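PDB 5D8Z: endoglucanase from Ganoderma lucidum, which probably hydrolyses internal beta-1,4 linkages in cellulose and related glucans, acting as a glycoside hydrolase family 5 endoglucanase built on a TIM barrel. Local coordinates for residues 155-161 with 190-196; 47-51 with 312-316; 68-72 with 341-345. One frame throughout, in Å; residues are numbered along the deposited sequence.

Contact 1: residues 155-161 with 190-196; sequences DKIIFGV and ATSQIIL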
loop_
_atom_site.group_PDB
_atom_site.type_symbol
_atom_site.label_atom_id
_atom_site.label_comp_id
_atom_site.label_asym_id
_atom_site.label_seq_id
_atom_site.Cartn_x
_atom_site.Cartn_y
_atom_site.Cartn_z
ATOM N N ASP A 155 16.876 -0.033 5.598
ATOM C CA ASP A 155 16.308 -1.298 5.065
ATOM C C ASP A 155 14.898 -1.596 5.563
ATOM O O ASP A 155 14.317 -2.590 5.162
ATOM C CB ASP A 155 17.184 -2.535 5.385
ATOM C CG ASP A 155 18.674 -2.214 5.453
ATOM O OD1 ASP A 155 19.074 -1.473 6.389
ATOM O OD2 ASP A 155 19.439 -2.717 4.591
ATOM N N LYS A 156 14.375 -0.769 6.470
ATOM C CA LYS A 156 13.020 -0.941 6.991
ATOM C C LYS A 156 11.983 -0.279 6.067
ATOM O O LYS A 156 10.783 -0.466 6.244
ATOM C CB LYS A 156 12.930 -0.383 8.416
ATOM C CG LYS A 156 13.569 -1.258 9.500
ATOM C CD LYS A 156 12.689 -2.459 9.804
ATOM C CE LYS A 156 13.444 -3.581 10.517
ATOM N NZ LYS A 156 13.438 -3.484 12.016
ATOM N N ILE A 157 12.454 0.459 5.064
ATOM C CA ILE A 157 11.596 1.011 4.028
ATOM C C ILE A 157 11.242 0.008 2.907
ATOM O O ILE A 157 11.992 -0.925 2.603
ATOM C CB ILE A 157 12.224 2.260 3.423
ATOM C CG1 ILE A 157 12.645 3.235 4.520
ATOM C CG2 ILE A 157 11.226 2.971 2.528
ATOM C CD1 ILE A 157 11.486 3.951 5.168
ATOM N N ILE A 158 10.060 0.187 2.337
ATOM C CA ILE A 158 9.492 -0.709 1.342
ATOM C C ILE A 158 8.839 0.212 0.359
ATOM O O ILE A 158 7.942 0.932 0.716
ATOM C CB ILE A 158 8.384 -1.573 1.950
ATOM C CG1 ILE A 158 8.988 -2.696 2.794
ATOM C CG2 ILE A 158 7.438 -2.126 0.885
ATOM C CD1 ILE A 158 7.990 -3.454 3.666
ATOM N N PHE A 159 9.292 0.205 -0.878
ATOM C CA PHE A 159 8.830 1.187 -1.842
ATOM C C PHE A 159 7.632 0.647 -2.591
ATOM O O PHE A 159 7.740 -0.352 -3.309
ATOM C CB PHE A 159 9.916 1.512 -2.837
ATOM C CG PHE A 159 11.185 1.941 -2.224
ATOM C CD1 PHE A 159 11.433 3.268 -2.010
ATOM C CD2 PHE A 159 12.176 1.018 -1.938
ATOM C CE1 PHE A 159 12.647 3.693 -1.470
ATOM C CE2 PHE A 159 13.405 1.421 -1.428
ATOM C CZ PHE A 159 13.643 2.766 -1.182
ATOM N N GLY A 160 6.494 1.317 -2.432
ATOM C CA GLY A 160 5.289 0.923 -3.153
ATOM C C GLY A 160 5.133 1.760 -4.411
ATOM O O GLY A 160 4.642 2.918 -4.359
ATOM N N VAL A 161 5.520 1.161 -5.534
ATOM C CA VAL A 161 5.696 1.876 -6.790
ATOM C C VAL A 161 4.460 2.666 -7.156
ATOM O O VAL A 161 4.552 3.837 -7.477
ATOM C CB VAL A 161 6.037 0.905 -7.945
ATOM C CG1 VAL A 161 5.970 1.604 -9.285
ATOM C CG2 VAL A 161 7.430 0.321 -7.770
ATOM N N ALA A 190 19.215 2.001 -3.194
ATOM C CA ALA A 190 18.240 1.196 -2.461
ATOM C C ALA A 190 18.323 -0.248 -2.885
ATOM O O ALA A 190 17.491 -0.768 -3.618
ATOM C CB ALA A 190 16.846 1.727 -2.678
ATOM N N THR A 191 19.344 -0.911 -2.396
ATOM C CA THR A 191 19.684 -2.209 -2.930
ATOM C C THR A 191 19.045 -3.313 -2.102
ATOM O O THR A 191 18.777 -4.406 -2.614
ATOM C CB THR A 191 21.233 -2.316 -3.059
ATOM O OG1 THR A 191 21.892 -1.798 -1.877
ATOM C CG2 THR A 191 21.706 -1.471 -4.286
ATOM N N SER A 192 18.746 -3.005 -0.840
ATOM C CA SER A 192 18.315 -4.021 0.132
ATOM C C SER A 192 16.801 -4.142 0.294
ATOM O O SER A 192 16.334 -5.133 0.848
ATOM C CB SER A 192 18.921 -3.726 1.501
ATOM O OG SER A 192 18.641 -2.392 1.898
ATOM N N GLN A 193 16.040 -3.153 -0.191
ATOM C CA GLN A 193 14.611 -3.074 0.081
ATOM C C GLN A 193 13.750 -3.903 -0.846
ATOM O O GLN A 193 14.164 -4.311 -1.942
ATOM C CB GLN A 193 14.120 -1.648 0.001
ATOM C CG GLN A 193 14.665 -0.752 1.097
ATOM C CD GLN A 193 16.028 -0.244 0.779
ATOM O OE1 GLN A 193 16.767 -0.881 0.062
ATOM N NE2 GLN A 193 16.355 0.913 1.281
ATOM N N ILE A 194 12.554 -4.184 -0.338
ATOM C CA ILE A 194 11.465 -4.739 -1.114
ATOM C C ILE A 194 10.962 -3.611 -1.998
ATOM O O ILE A 194 11.011 -2.433 -1.622
ATOM C CB ILE A 194 10.275 -5.130 -0.209
ATOM C CG1 ILE A 194 10.713 -6.063 0.923
ATOM C CG2 ILE A 194 9.145 -5.708 -1.026
ATOM C CD1 ILE A 194 9.603 -6.926 1.514
ATOM N N ILE A 195 10.476 -3.983 -3.170
ATOM C CA ILE A 195 9.734 -3.100 -4.015
ATOM C C ILE A 195 8.471 -3.848 -4.427
ATOM O O ILE A 195 8.525 -5.027 -4.798
ATOM C CB ILE A 195 10.528 -2.725 -5.232
ATOM C CG1 ILE A 195 11.767 -1.908 -4.852
ATOM C CG2 ILE A 195 9.656 -1.927 -6.163
ATOM C CD1 ILE A 195 12.786 -1.796 -5.991
ATOM N N LEU A 196 7.331 -3.167 -4.315
ATOM C CA LEU A 196 6.029 -3.773 -4.540
ATOM C C LEU A 196 5.675 -3.471 -5.977
ATOM O O LEU A 196 5.947 -2.364 -6.463
ATOM C CB LEU A 196 4.972 -3.218 -3.575
ATOM C CG LEU A 196 5.348 -3.468 -2.110
ATOM C CD1 LEU A 196 4.643 -2.561 -1.117
ATOM C CD2 LEU A 196 5.116 -4.912 -1.725
#
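Phe159 and Leu196 are joined through their backbones where neighbouring parallel strands of the TIM barrel meet, at the close of a beta-alpha-beta unit whose crossover helix is 171-187. Leu196 N donates to Phe159 O over 3.0 Å and Phe159 N to Ile194 O over 3.2 Å. The second donor is the more steeply tilted from the carbonyl plane. Side chains alternate across this pair of strands. Ile158, Ile194 and Leu196 share the face turned into the barrel, where Ile158 lies alongside Ile194 and reaches Leu196 with its other branch, CG2 meeting CD1 at 3.5 Å. With CG2 anti to the backbone N and CG1 beside it (chi1 -77°), the two branches of Ile158 serve these different partners. Phe159 and Ile195 point the other way, toward the helices. The Phe159 ring inclines across to the second strand: its edge receives Gln193 CB, 3.5 Å from CE2, while the methyl of Ala190 approaches obliquely. Helices 137-149 and 171-187 pack against this ring through Trp144, Ala148 and Ile185. Gln193 is bent at chi2 (82°), its amide plane 49° from the Phe159 ring, and NE2 bonds to Ala152 O. At the more exposed end, Ser192 OG lies 2.8 Å from OD2 of the poorly ordered Asp155 and 3.0 Å from Gln193 OE1.

Contact 2: residues 47-51 with 312-316; sequences AWPPL and GNFYQ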
loop_
_atom_site.group_PDB
_atom_site.type_symbol
_atom_site.label_atom_id
_atom_site.label_comp_id
_atom_site.label_asym_id
_atom_site.label_seq_id
_atom_site.Cartn_x
_atom_site.Cartn_y
_atom_site.Cartn_z
ATOM N N ALA A 47 -4.560 17.648 0.975
ATOM C CA ALA A 47 -3.703 16.760 1.746
ATOM C C ALA A 47 -3.717 17.123 3.218
ATOM O O ALA A 47 -3.562 18.301 3.555
ATOM C CB ALA A 47 -2.285 16.830 1.238
ATOM N N TRP A 48 -3.841 16.098 4.076
ATOM C CA TRP A 48 -4.102 16.270 5.496
ATOM C C TRP A 48 -3.321 15.267 6.311
ATOM O O TRP A 48 -3.787 14.163 6.554
ATOM C CB TRP A 48 -5.595 16.131 5.791
ATOM C CG TRP A 48 -5.975 16.373 7.265
ATOM C CD1 TRP A 48 -5.246 17.066 8.212
ATOM C CD2 TRP A 48 -7.171 15.944 7.922
ATOM N NE1 TRP A 48 -5.898 17.048 9.417
ATOM C CE2 TRP A 48 -7.088 16.380 9.270
ATOM C CE3 TRP A 48 -8.288 15.211 7.516
ATOM C CZ2 TRP A 48 -8.097 16.129 10.206
ATOM C CZ3 TRP A 48 -9.292 14.959 8.450
ATOM C CH2 TRP A 48 -9.188 15.419 9.781
ATOM N N PRO A 49 -2.136 15.672 6.775
ATOM C CA PRO A 49 -1.229 14.800 7.464
ATOM C C PRO A 49 -1.840 14.293 8.756
ATOM O O PRO A 49 -2.300 15.102 9.555
ATOM C CB PRO A 49 -0.062 15.717 7.814
ATOM C CG PRO A 49 -0.181 16.873 6.908
ATOM C CD PRO A 49 -1.640 17.048 6.750
ATOM N N PRO A 50 -1.824 12.971 8.972
ATOM C CA PRO A 50 -2.307 12.349 10.186
ATOM C C PRO A 50 -1.267 12.372 11.283
ATOM O O PRO A 50 -0.847 11.335 11.768
ATOM C CB PRO A 50 -2.617 10.924 9.738
ATOM C CG PRO A 50 -1.629 10.660 8.661
ATOM C CD PRO A 50 -1.404 11.972 7.976
ATOM N N LEU A 51 -0.861 13.565 11.675
ATOM C CA LEU A 51 0.041 13.761 12.809
ATOM C C LEU A 51 -0.524 14.863 13.676
ATOM O O LEU A 51 -0.943 15.873 13.149
ATOM C CB LEU A 51 1.434 14.182 12.318
ATOM C CG LEU A 51 2.224 13.070 11.638
ATOM C CD1 LEU A 51 3.439 13.570 10.891
ATOM C CD2 LEU A 51 2.656 12.055 12.665
ATOM N N GLY A 312 -5.320 6.271 10.673
ATOM C CA GLY A 312 -4.856 7.626 10.370
ATOM C C GLY A 312 -5.950 8.627 10.679
ATOM O O GLY A 312 -6.470 8.636 11.804
ATOM N N ASN A 313 -6.334 9.487 9.742
ATOM C CA ASN A 313 -7.372 10.413 10.146
ATOM C C ASN A 313 -8.645 10.384 9.350
ATOM O O ASN A 313 -9.108 11.363 8.815
ATOM C CB ASN A 313 -6.830 11.824 10.467
ATOM C CG ASN A 313 -6.121 12.431 9.337
ATOM O OD1 ASN A 313 -6.326 12.031 8.201
ATOM N ND2 ASN A 313 -5.286 13.402 9.623
ATOM N N PHE A 314 -9.221 9.198 9.365
ATOM C CA PHE A 314 -10.601 8.989 9.028
ATOM C C PHE A 314 -11.418 9.272 10.277
ATOM O O PHE A 314 -10.999 8.948 11.356
ATOM C CB PHE A 314 -10.802 7.532 8.561
ATOM C CG PHE A 314 -10.428 7.297 7.112
ATOM C CD1 PHE A 314 -11.320 7.605 6.090
ATOM C CD2 PHE A 314 -9.195 6.781 6.768
ATOM C CE1 PHE A 314 -10.984 7.410 4.762
ATOM C CE2 PHE A 314 -8.856 6.584 5.435
ATOM C CZ PHE A 314 -9.752 6.909 4.434
ATOM N N TYR A 315 -12.585 9.883 10.113
ATOM C CA TYR A 315 -13.556 10.053 11.210
ATOM C C TYR A 315 -14.080 8.705 11.719
ATOM O O TYR A 315 -13.845 7.665 11.109
ATOM C CB TYR A 315 -14.719 10.925 10.745
ATOM C CG TYR A 315 -14.302 12.327 10.313
ATOM C CD1 TYR A 315 -14.781 12.886 9.111
ATOM C CD2 TYR A 315 -13.431 13.097 11.098
ATOM C CE1 TYR A 315 -14.412 14.167 8.711
ATOM C CE2 TYR A 315 -13.051 14.379 10.708
ATOM C CZ TYR A 315 -13.542 14.908 9.514
ATOM O OH TYR A 315 -13.165 16.167 9.114
ATOM N N GLN A 316 -14.772 8.708 12.847
ATOM C CA GLN A 316 -15.105 7.437 13.493
ATOM C C GLN A 316 -16.092 6.620 12.645
ATOM O O GLN A 316 -15.925 5.412 12.455
ATOM C CB GLN A 316 -15.658 7.687 14.894
ATOM C CG GLN A 316 -15.653 6.469 15.824
ATOM C CD GLN A 316 -16.544 6.656 17.072
ATOM O OE1 GLN A 316 -16.636 5.762 17.920
ATOM N NE2 GLN A 316 -17.195 7.825 17.186
#
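Trp48 lays one face of its indole against the side-chain amide of Asn313, the two planes 21° apart in a stacked pair. The contact joins the loop after the first barrel strand to the loop after the last. From CB, the Trp48 side chain extends with CG anti to the backbone N (chi1 -177°), which swings the ring over the amide. CD2 at the ring fusion and its neighbour CE3 lie 3.9 and 4.0 Å from Asn313 CG, and the amide end spreads over the centre of the indole. NE1 donates to the carbonyl O of Tyr55. On the six-membered ring, CZ3 comes 3.6 Å from the backbone O of Asn313, and CH2 is 4.1 Å from Tyr315 CE2, the two side chains crossing at about a right angle. Pro50 backs the amide, its CB 3.8 Å from Asn313 CG. Replacing Trp48 with an alanine would probably uncover one face of the Asn313 amide and deprive Tyr55 O of the indole N-H. Backbone bonds from Trp48 to Gly31 and from Asn313 to Ala30 tie both loops to the end of strand 24-30, while Pro50 rests on Ile29 of that strand and Leu104 of helix 95-110.

Contact 3: residues 68-72 with 341-345; sequences DDDGF and LAPNA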
loop_
_atom_site.group_PDB
_atom_site.type_symbol
_atom_site.label_atom_id
_atom_site.label_comp_id
_atom_site.label_asym_id
_atom_site.label_seq_id
_atom_site.Cartn_x
_atom_site.Cartn_y
_atom_site.Cartn_z
ATOM N N ASP A 68 3.006 -1.926 19.895
ATOM C CA ASP A 68 3.222 -2.368 21.276
ATOM C C ASP A 68 2.124 -3.249 21.864
ATOM O O ASP A 68 2.407 -4.133 22.689
ATOM C CB ASP A 68 3.476 -1.173 22.192
ATOM C CG ASP A 68 4.790 -0.459 21.857
ATOM O OD1 ASP A 68 5.485 -0.906 20.917
ATOM O OD2 ASP A 68 5.127 0.556 22.519
ATOM N N ASP A 69 0.889 -3.034 21.447
ATOM C CA ASP A 69 -0.227 -3.775 22.011
ATOM C C ASP A 69 -0.767 -4.824 21.029
ATOM O O ASP A 69 -1.305 -5.831 21.447
ATOM C CB ASP A 69 -1.364 -2.811 22.453
ATOM C CG ASP A 69 -0.852 -1.629 23.307
ATOM O OD1 ASP A 69 0.014 -1.866 24.195
ATOM O OD2 ASP A 69 -1.308 -0.459 23.082
ATOM N N ASP A 70 -0.663 -4.606 19.729
ATOM C CA ASP A 70 -1.386 -5.469 18.777
ATOM C C ASP A 70 -0.507 -6.408 17.952
ATOM O O ASP A 70 -1.004 -7.375 17.370
ATOM C CB ASP A 70 -2.223 -4.606 17.829
ATOM C CG ASP A 70 -3.504 -4.101 18.456
ATOM O OD1 ASP A 70 -3.987 -4.740 19.417
ATOM O OD2 ASP A 70 -4.026 -3.070 17.971
ATOM N N GLY A 71 0.788 -6.113 17.889
ATOM C CA GLY A 71 1.727 -6.954 17.182
ATOM C C GLY A 71 1.914 -6.598 15.729
ATOM O O GLY A 71 2.514 -7.361 14.986
ATOM N N PHE A 72 1.390 -5.451 15.310
ATOM C CA PHE A 72 1.634 -4.964 13.962
ATOM C C PHE A 72 3.087 -4.602 13.821
ATOM O O PHE A 72 3.769 -4.342 14.809
ATOM C CB PHE A 72 0.742 -3.760 13.646
ATOM C CG PHE A 72 -0.714 -4.118 13.473
ATOM C CD1 PHE A 72 -1.120 -4.920 12.435
ATOM C CD2 PHE A 72 -1.683 -3.628 14.339
ATOM C CE1 PHE A 72 -2.443 -5.248 12.268
ATOM C CE2 PHE A 72 -3.025 -3.937 14.153
ATOM C CZ PHE A 72 -3.402 -4.760 13.125
ATOM N N LEU A 341 -7.878 -8.636 12.716
ATOM C CA LEU A 341 -6.697 -8.232 11.979
ATOM C C LEU A 341 -5.449 -8.173 12.803
ATOM O O LEU A 341 -4.369 -8.268 12.250
ATOM C CB LEU A 341 -6.889 -6.874 11.334
ATOM C CG LEU A 341 -7.993 -6.689 10.314
ATOM C CD1 LEU A 341 -8.027 -5.232 9.889
ATOM C CD2 LEU A 341 -7.759 -7.551 9.088
ATOM N N ALA A 342 -5.565 -7.982 14.108
ATOM C CA ALA A 342 -4.353 -7.882 14.942
ATOM C C ALA A 342 -3.667 -9.232 15.091
ATOM O O ALA A 342 -4.273 -10.190 15.540
ATOM C CB ALA A 342 -4.671 -7.304 16.305
ATOM N N PRO A 343 -2.395 -9.314 14.697
ATOM C CA PRO A 343 -1.630 -10.516 14.981
ATOM C C PRO A 343 -1.820 -11.046 16.410
ATOM O O PRO A 343 -1.917 -12.267 16.602
ATOM C CB PRO A 343 -0.173 -10.072 14.767
ATOM C CG PRO A 343 -0.226 -8.643 14.350
ATOM C CD PRO A 343 -1.613 -8.367 13.893
ATOM N N ASN A 344 -1.896 -10.145 17.393
ATOM C CA ASN A 344 -2.081 -10.528 18.804
ATOM C C ASN A 344 -3.512 -10.987 19.143
ATOM O O ASN A 344 -4.064 -10.579 20.149
ATOM C CB ASN A 344 -1.700 -9.342 19.712
ATOM C CG ASN A 344 -0.613 -9.688 20.704
ATOM O OD1 ASN A 344 -0.624 -10.763 21.317
ATOM N ND2 ASN A 344 0.350 -8.780 20.861
ATOM N N ALA A 345 -4.113 -11.844 18.328
ATOM C CA ALA A 345 -5.476 -12.285 18.571
ATOM C C ALA A 345 -5.705 -13.667 17.982
ATOM O O ALA A 345 -6.427 -14.466 18.564
ATOM C CB ALA A 345 -6.449 -11.292 17.969
#
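Phe72 packs against Pro343 where the loop leading from helix 59-68 into strand 74-79 of the TIM barrel meets the chain leaving helix 335-341. The compact side is built on the Phe72 ring. Its CG stands beside the backbone N (chi1 -71°), sending the ring toward the end of helix 335-341. Pro343 CD lies over one ring face in a CH-pi contact, 4.0 Å from the centroid, and the two side chains cross at about a right angle. CZ comes 3.7 Å from Ala342 CA, and CE1 is 3.6 Å from Leu341 O, a carbonyl that also accepts a bond from Tyr306 OH. Phe66 and Val337 add further packing around Phe72. Next to this apolar patch, Ala342 CB touches Asp70 CB at 3.9 Å. Gly71 follows with positive phi (90°), at backbone angles where a side chain would press against the Asp70 carbonyl.

The outer side is more open and polar. Asp69 has its CB pointing away from 341-345, and OD2 bonds His65 ND1, while Asn344 ND2 sits 3.4 Å from Asp69 O. Asn344 is the centre of an inverse gamma turn, and its backbone N donates to Asp70 O over 2.9 Å with an N-H...O angle of 152°.

The three contacts sit at different places round one eight-stranded barrel, with centres 21 to 25 Å apart and no atoms touching between them. Contact 1 joins the adjacent strands 157-160 and 194-198, close in sequence and bridged by one helix. Contacts 2 and 3 link early to late parts of the chain: 47-51 comes first, then 68-72, both segments of contact 1, 312-316 and finally 341-345, so the two long-range closures interlock. Contact 2 lies at the loops following strands 24-30 and 303-312, where the barrel closes, while contact 3 places the C-terminal tail beside the chain leading into strand 74-79. The glycan-binding residues Glu164 and Glu276 come from the intervening chain.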